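Local coordinates for probable arabinosyltransferase B (Mycobacterium tuberculosis H37Rv, PDB 7BVF), which polymerises arabinose into the arabinan of cell-wall arabinogalactan as a membrane-embedded arabinosyltransferase, and binds the antituberculosis drug ethambutol, at residues Ser422-Leu428 against Ile465-Arg469; Ile556-Arg560 against Leu613-Leu619. One frame throughout, in Å; residues are numbered along the deposited sequence.

Start at helix 405-425: the chain leaves it through the turn ending at L428, runs on through helix 430-442 and helix 452-457, and comes back along helix 460-470, where interaction 1 closes a loop of 36 residues. Further on, interaction 2 closes a second loop, of 52 residues, joining the end of helix 537-559 to the 613-619 turn that leads out of helix 603-613. The two loops follow in series, so they neither nest nor cross. The centres of interaction 1 and interaction 2 lie about 32 Å apart, their nearest atoms about 16 Å apart. Both contacts tie up helix ends in the GT-C-clan region, on the same side of the chain's centre, each close to a bound cardiolipin.

Interaction 1: Ser422-Leu428 against Ile465-Arg469; sequences SMRYSRL and ILVRR
Two consecutive arginines of one helix converge on a single serine of positive phi, S426 (58/43), in the turn that leaves helix 405-425 in the GT-C membrane region. Helix 460-470 supplies them, with S426 CA nearest I465 CA at 5.6 Å. Just before, M423 (-82/49) centres an inverse gamma turn, and S422 OG, chi1 t, holds R427 O at 2.6 Å. I465, in the mt rotamer, points into the turn: its CD1 lies 3.7 Å from M423 CA, its CG2 3.5 Å from S426 O. L428 CD2 packs on L466 CD2 at 3.8 Å, beside I465. R469 spends two weak hydrogen bonds on the turn, NE and NH2 each 3.1 Å from S426 O, while NH2 also makes a salt bridge to D243. This is a helix-terminal turn pinned to a neighbouring helix through S426 O and OG, the latter also donating to Y425 O. The straightest bond comes from R468: its NH1 donates to S426 OG at 3.1 Å, with an N-H...O angle of 170°.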
loop_
_atom_site.group_PDB
_atom_site.type_symbol
_atom_site.label_atom_id
_atom_site.label_comp_id
_atom_site.label_asym_id
_atom_site.label_seq_id
_atom_site.Cartn_x
_atom_site.Cartn_y
_atom_site.Cartn_z
ATOM N N SER A 422 -27.036 -36.680 -11.700
ATOM C CA SER A 422 -27.587 -37.530 -10.653
ATOM C C SER A 422 -29.017 -37.135 -10.331
ATOM O O SER A 422 -29.909 -37.985 -10.273
ATOM C CB SER A 422 -26.720 -37.448 -9.400
ATOM O OG SER A 422 -27.280 -38.207 -8.348
ATOM N N MET A 423 -29.258 -35.843 -10.124
ATOM C CA MET A 423 -30.615 -35.397 -9.804
ATOM C C MET A 423 -31.486 -35.223 -11.042
ATOM O O MET A 423 -32.176 -34.215 -11.192
ATOM C CB MET A 423 -30.548 -34.102 -8.999
ATOM C CG MET A 423 -29.879 -32.947 -9.715
ATOM S SD MET A 423 -29.977 -31.403 -8.801
ATOM C CE MET A 423 -28.884 -31.755 -7.434
ATOM N N ARG A 424 -31.500 -36.216 -11.926
ATOM C CA ARG A 424 -32.349 -36.188 -13.109
ATOM C C ARG A 424 -32.999 -37.550 -13.310
ATOM O O ARG A 424 -34.091 -37.650 -13.876
ATOM C CB ARG A 424 -31.538 -35.781 -14.336
ATOM C CG ARG A 424 -32.345 -35.694 -15.610
ATOM C CD ARG A 424 -31.461 -35.874 -16.824
ATOM N NE ARG A 424 -30.349 -34.933 -16.819
ATOM C CZ ARG A 424 -30.424 -33.696 -17.293
ATOM N NH1 ARG A 424 -31.562 -33.251 -17.810
ATOM N NH2 ARG A 424 -29.362 -32.905 -17.249
ATOM N N TYR A 425 -32.330 -38.604 -12.844
ATOM C CA TYR A 425 -32.890 -39.947 -12.825
ATOM C C TYR A 425 -33.007 -40.495 -11.412
ATOM O O TYR A 425 -33.342 -41.673 -11.242
ATOM C CB TYR A 425 -32.050 -40.902 -13.676
ATOM C CG TYR A 425 -31.493 -40.290 -14.937
ATOM C CD1 TYR A 425 -32.329 -39.927 -15.982
ATOM C CD2 TYR A 425 -30.128 -40.091 -15.090
ATOM C CE1 TYR A 425 -31.824 -39.373 -17.139
ATOM C CE2 TYR A 425 -29.615 -39.538 -16.244
ATOM C CZ TYR A 425 -30.467 -39.180 -17.264
ATOM O OH TYR A 425 -29.960 -38.627 -18.417
ATOM N N SER A 426 -32.735 -39.673 -10.398
ATOM C CA SER A 426 -32.775 -40.088 -8.996
ATOM C C SER A 426 -31.830 -41.260 -8.736
ATOM O O SER A 426 -32.174 -42.213 -8.035
ATOM C CB SER A 426 -34.198 -40.430 -8.557
ATOM O OG SER A 426 -34.493 -41.789 -8.821
ATOM N N ARG A 427 -30.634 -41.190 -9.307
ATOM C CA ARG A 427 -29.602 -42.194 -9.101
ATOM C C ARG A 427 -28.544 -41.668 -8.140
ATOM O O ARG A 427 -28.409 -40.463 -7.927
ATOM C CB ARG A 427 -28.959 -42.587 -10.429
ATOM C CG ARG A 427 -29.915 -43.241 -11.400
ATOM C CD ARG A 427 -30.216 -44.663 -10.983
ATOM N NE ARG A 427 -31.090 -45.349 -11.929
ATOM C CZ ARG A 427 -30.688 -45.850 -13.092
ATOM N NH1 ARG A 427 -31.554 -46.461 -13.884
ATOM N NH2 ARG A 427 -29.422 -45.738 -13.465
ATOM N N LEU A 428 -27.785 -42.594 -7.559
ATOM C CA LEU A 428 -26.780 -42.252 -6.565
ATOM C C LEU A 428 -25.355 -42.509 -7.029
ATOM O O LEU A 428 -24.416 -42.171 -6.304
ATOM C CB LEU A 428 -27.037 -43.024 -5.267
ATOM C CG LEU A 428 -27.992 -42.383 -4.263
ATOM C CD1 LEU A 428 -28.062 -43.221 -3.004
ATOM C CD2 LEU A 428 -27.569 -40.962 -3.938
ATOM N N ILE A 465 -33.208 -37.609 -2.959
ATOM C CA ILE A 465 -32.818 -38.904 -3.504
ATOM C C ILE A 465 -32.277 -39.816 -2.416
ATOM O O ILE A 465 -32.625 -40.998 -2.351
ATOM C CB ILE A 465 -31.788 -38.712 -4.634
ATOM C CG1 ILE A 465 -32.285 -37.675 -5.637
ATOM C CG2 ILE A 465 -31.516 -40.029 -5.326
ATOM C CD1 ILE A 465 -31.273 -37.334 -6.692
ATOM N N LEU A 466 -31.413 -39.277 -1.551
ATOM C CA LEU A 466 -30.918 -40.063 -0.424
ATOM C C LEU A 466 -32.059 -40.591 0.432
ATOM O O LEU A 466 -32.069 -41.768 0.804
ATOM C CB LEU A 466 -29.961 -39.235 0.431
ATOM C CG LEU A 466 -28.572 -38.940 -0.126
ATOM C CD1 LEU A 466 -27.854 -37.951 0.765
ATOM C CD2 LEU A 466 -27.781 -40.225 -0.224
ATOM N N VAL A 467 -33.042 -39.744 0.739
ATOM C CA VAL A 467 -34.133 -40.149 1.617
ATOM C C VAL A 467 -35.003 -41.198 0.942
ATOM O O VAL A 467 -35.342 -42.223 1.541
ATOM C CB VAL A 467 -34.958 -38.923 2.040
ATOM C CG1 VAL A 467 -36.311 -39.354 2.561
ATOM C CG2 VAL A 467 -34.210 -38.120 3.085
ATOM N N ARG A 468 -35.376 -40.963 -0.312
ATOM C CA ARG A 468 -36.273 -41.883 -0.996
ATOM C C ARG A 468 -35.590 -43.174 -1.423
ATOM O O ARG A 468 -36.286 -44.127 -1.785
ATOM C CB ARG A 468 -36.910 -41.195 -2.206
ATOM C CG ARG A 468 -36.184 -41.396 -3.519
ATOM C CD ARG A 468 -36.713 -40.436 -4.572
ATOM N NE ARG A 468 -36.594 -40.980 -5.920
ATOM C CZ ARG A 468 -37.589 -41.572 -6.573
ATOM N NH1 ARG A 468 -37.396 -42.040 -7.799
ATOM N NH2 ARG A 468 -38.778 -41.697 -5.999
ATOM N N ARG A 469 -34.257 -43.237 -1.388
ATOM C CA ARG A 469 -33.561 -44.504 -1.572
ATOM C C ARG A 469 -33.239 -45.193 -0.254
ATOM O O ARG A 469 -33.046 -46.412 -0.241
ATOM C CB ARG A 469 -32.268 -44.294 -2.362
ATOM C CG ARG A 469 -32.491 -43.969 -3.824
ATOM C CD ARG A 469 -31.494 -44.698 -4.706
ATOM N NE ARG A 469 -31.828 -44.588 -6.122
ATOM C CZ ARG A 469 -32.692 -45.377 -6.747
ATOM N NH1 ARG A 469 -33.314 -46.337 -6.081
ATOM N NH2 ARG A 469 -32.936 -45.206 -8.037
#

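Interaction 2: Ile556-Arg560 against Leu613-Leu619; sequences IMLRR and LVSPSVL
Helix 537-559 runs out at R560, which departs from helical angles (-80/106) while its N still bonds to I556 O at 2.9 Å. Across from it, V614 leaves helix 603-613 and the chain turns tightly: V618 N and L619 N both reach S615 O, at 3.0 and 2.9 Å, and S617 N makes a weak 3.3 Å bond to S615 OG, an ST turn. I556 CA and L613 CA are the nearest pair, at 7.5 Å. I556 points straight across in the mt rotamer, so its CD1 sits 3.8 Å from L613 O, 4.0 Å from V614 CG1 and 4.2 Å from L619 CD1. M557, chi1 m and chi2 between wells, brings CG to 3.7 Å from L613 CD2; it also packs on A571, W572 and M575 of helix 570-584 and on I563. R560 points across, and with chi1 to chi3 all m it carries its guanidinium edge to V618 O: NH1 at a very short 2.4 Å, NH2 weakly at 3.2 Å. R559 NH1 instead makes a salt bridge to bound cardiolipin. The result is an arginine-to-carbonyl link between a helix end and an interhelical turn, beside a lipid site of the transmembrane bundle.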
loop_
_atom_site.group_PDB
_atom_site.type_symbol
_atom_site.label_atom_id
_atom_site.label_comp_id
_atom_site.label_asym_id
_atom_site.label_seq_id
_atom_site.Cartn_x
_atom_site.Cartn_y
_atom_site.Cartn_z
ATOM N N ILE A 556 -32.342 -9.290 -11.713
ATOM C CA ILE A 556 -33.453 -9.600 -12.602
ATOM C C ILE A 556 -34.212 -10.822 -12.110
ATOM O O ILE A 556 -35.447 -10.849 -12.134
ATOM C CB ILE A 556 -32.946 -9.786 -14.040
ATOM C CG1 ILE A 556 -32.270 -8.509 -14.527
ATOM C CG2 ILE A 556 -34.087 -10.159 -14.961
ATOM C CD1 ILE A 556 -31.754 -8.601 -15.926
ATOM N N MET A 557 -33.498 -11.852 -11.653
ATOM C CA MET A 557 -34.172 -13.044 -11.160
ATOM C C MET A 557 -34.812 -12.843 -9.795
ATOM O O MET A 557 -35.642 -13.663 -9.399
ATOM C CB MET A 557 -33.200 -14.220 -11.103
ATOM C CG MET A 557 -32.691 -14.666 -12.460
ATOM S SD MET A 557 -32.590 -16.456 -12.617
ATOM C CE MET A 557 -34.295 -16.863 -12.970
ATOM N N LEU A 558 -34.452 -11.785 -9.069
ATOM C CA LEU A 558 -35.160 -11.467 -7.835
ATOM C C LEU A 558 -36.523 -10.857 -8.126
ATOM O O LEU A 558 -37.542 -11.322 -7.608
ATOM C CB LEU A 558 -34.328 -10.516 -6.977
ATOM C CG LEU A 558 -33.392 -11.144 -5.951
ATOM C CD1 LEU A 558 -32.578 -10.070 -5.275
ATOM C CD2 LEU A 558 -34.183 -11.925 -4.934
ATOM N N ARG A 559 -36.559 -9.814 -8.954
ATOM C CA ARG A 559 -37.827 -9.183 -9.297
ATOM C C ARG A 559 -38.718 -10.129 -10.091
ATOM O O ARG A 559 -39.838 -10.440 -9.673
ATOM C CB ARG A 559 -37.581 -7.896 -10.078
ATOM C CG ARG A 559 -38.838 -7.334 -10.696
ATOM C CD ARG A 559 -38.701 -5.860 -10.989
ATOM N NE ARG A 559 -38.903 -5.046 -9.800
ATOM C CZ ARG A 559 -38.680 -3.740 -9.751
ATOM N NH1 ARG A 559 -38.248 -3.102 -10.826
ATOM N NH2 ARG A 559 -38.889 -3.072 -8.629
ATOM N N ARG A 560 -38.243 -10.595 -11.245
ATOM C CA ARG A 560 -39.027 -11.500 -12.079
ATOM C C ARG A 560 -38.911 -12.911 -11.521
ATOM O O ARG A 560 -37.873 -13.560 -11.672
ATOM C CB ARG A 560 -38.544 -11.449 -13.524
ATOM C CG ARG A 560 -38.364 -10.055 -14.078
ATOM C CD ARG A 560 -39.639 -9.552 -14.711
ATOM N NE ARG A 560 -39.987 -10.304 -15.908
ATOM C CZ ARG A 560 -39.534 -10.022 -17.121
ATOM N NH1 ARG A 560 -38.709 -9.002 -17.299
ATOM N NH2 ARG A 560 -39.904 -10.759 -18.158
ATOM N N LEU A 613 -31.100 -13.089 -20.334
ATOM C CA LEU A 613 -31.895 -12.322 -19.380
ATOM C C LEU A 613 -31.954 -10.834 -19.699
ATOM O O LEU A 613 -32.881 -10.162 -19.238
ATOM C CB LEU A 613 -31.364 -12.530 -17.964
ATOM C CG LEU A 613 -31.993 -13.661 -17.152
ATOM C CD1 LEU A 613 -31.748 -15.009 -17.767
ATOM C CD2 LEU A 613 -31.428 -13.621 -15.750
ATOM N N VAL A 614 -31.008 -10.292 -20.457
ATOM C CA VAL A 614 -31.035 -8.871 -20.787
ATOM C C VAL A 614 -31.461 -8.640 -22.235
ATOM O O VAL A 614 -31.233 -7.563 -22.780
ATOM C CB VAL A 614 -29.687 -8.191 -20.491
ATOM C CG1 VAL A 614 -29.270 -8.446 -19.061
ATOM C CG2 VAL A 614 -28.622 -8.663 -21.455
ATOM N N SER A 615 -32.090 -9.623 -22.859
ATOM C CA SER A 615 -32.491 -9.500 -24.248
ATOM C C SER A 615 -33.778 -8.691 -24.365
ATOM O O SER A 615 -34.538 -8.577 -23.403
ATOM C CB SER A 615 -32.678 -10.884 -24.858
ATOM O OG SER A 615 -33.976 -11.382 -24.605
ATOM N N PRO A 616 -34.049 -8.115 -25.548
ATOM C CA PRO A 616 -35.261 -7.298 -25.718
ATOM C C PRO A 616 -36.569 -8.049 -25.516
ATOM O O PRO A 616 -37.646 -7.455 -25.623
ATOM C CB PRO A 616 -35.138 -6.799 -27.161
ATOM C CG PRO A 616 -33.691 -6.801 -27.430
ATOM C CD PRO A 616 -33.148 -7.991 -26.705
ATOM N N SER A 617 -36.498 -9.347 -25.235
ATOM C CA SER A 617 -37.689 -10.143 -24.981
ATOM C C SER A 617 -37.929 -10.408 -23.503
ATOM O O SER A 617 -39.064 -10.707 -23.120
ATOM C CB SER A 617 -37.600 -11.478 -25.724
ATOM O OG SER A 617 -37.199 -11.280 -27.068
ATOM N N VAL A 618 -36.899 -10.307 -22.670
ATOM C CA VAL A 618 -37.038 -10.484 -21.233
ATOM C C VAL A 618 -36.979 -9.151 -20.499
ATOM O O VAL A 618 -37.691 -8.949 -19.515
ATOM C CB VAL A 618 -35.960 -11.457 -20.711
ATOM C CG1 VAL A 618 -36.069 -11.622 -19.211
ATOM C CG2 VAL A 618 -36.090 -12.797 -21.399
ATOM N N LEU A 619 -36.149 -8.230 -20.972
ATOM C CA LEU A 619 -36.041 -6.884 -20.416
ATOM C C LEU A 619 -36.698 -5.949 -21.425
ATOM O O LEU A 619 -36.096 -5.595 -22.440
ATOM C CB LEU A 619 -34.583 -6.524 -20.156
ATOM C CG LEU A 619 -34.264 -5.613 -18.978
ATOM C CD1 LEU A 619 -34.721 -6.253 -17.701
ATOM C CD2 LEU A 619 -32.779 -5.356 -18.919
#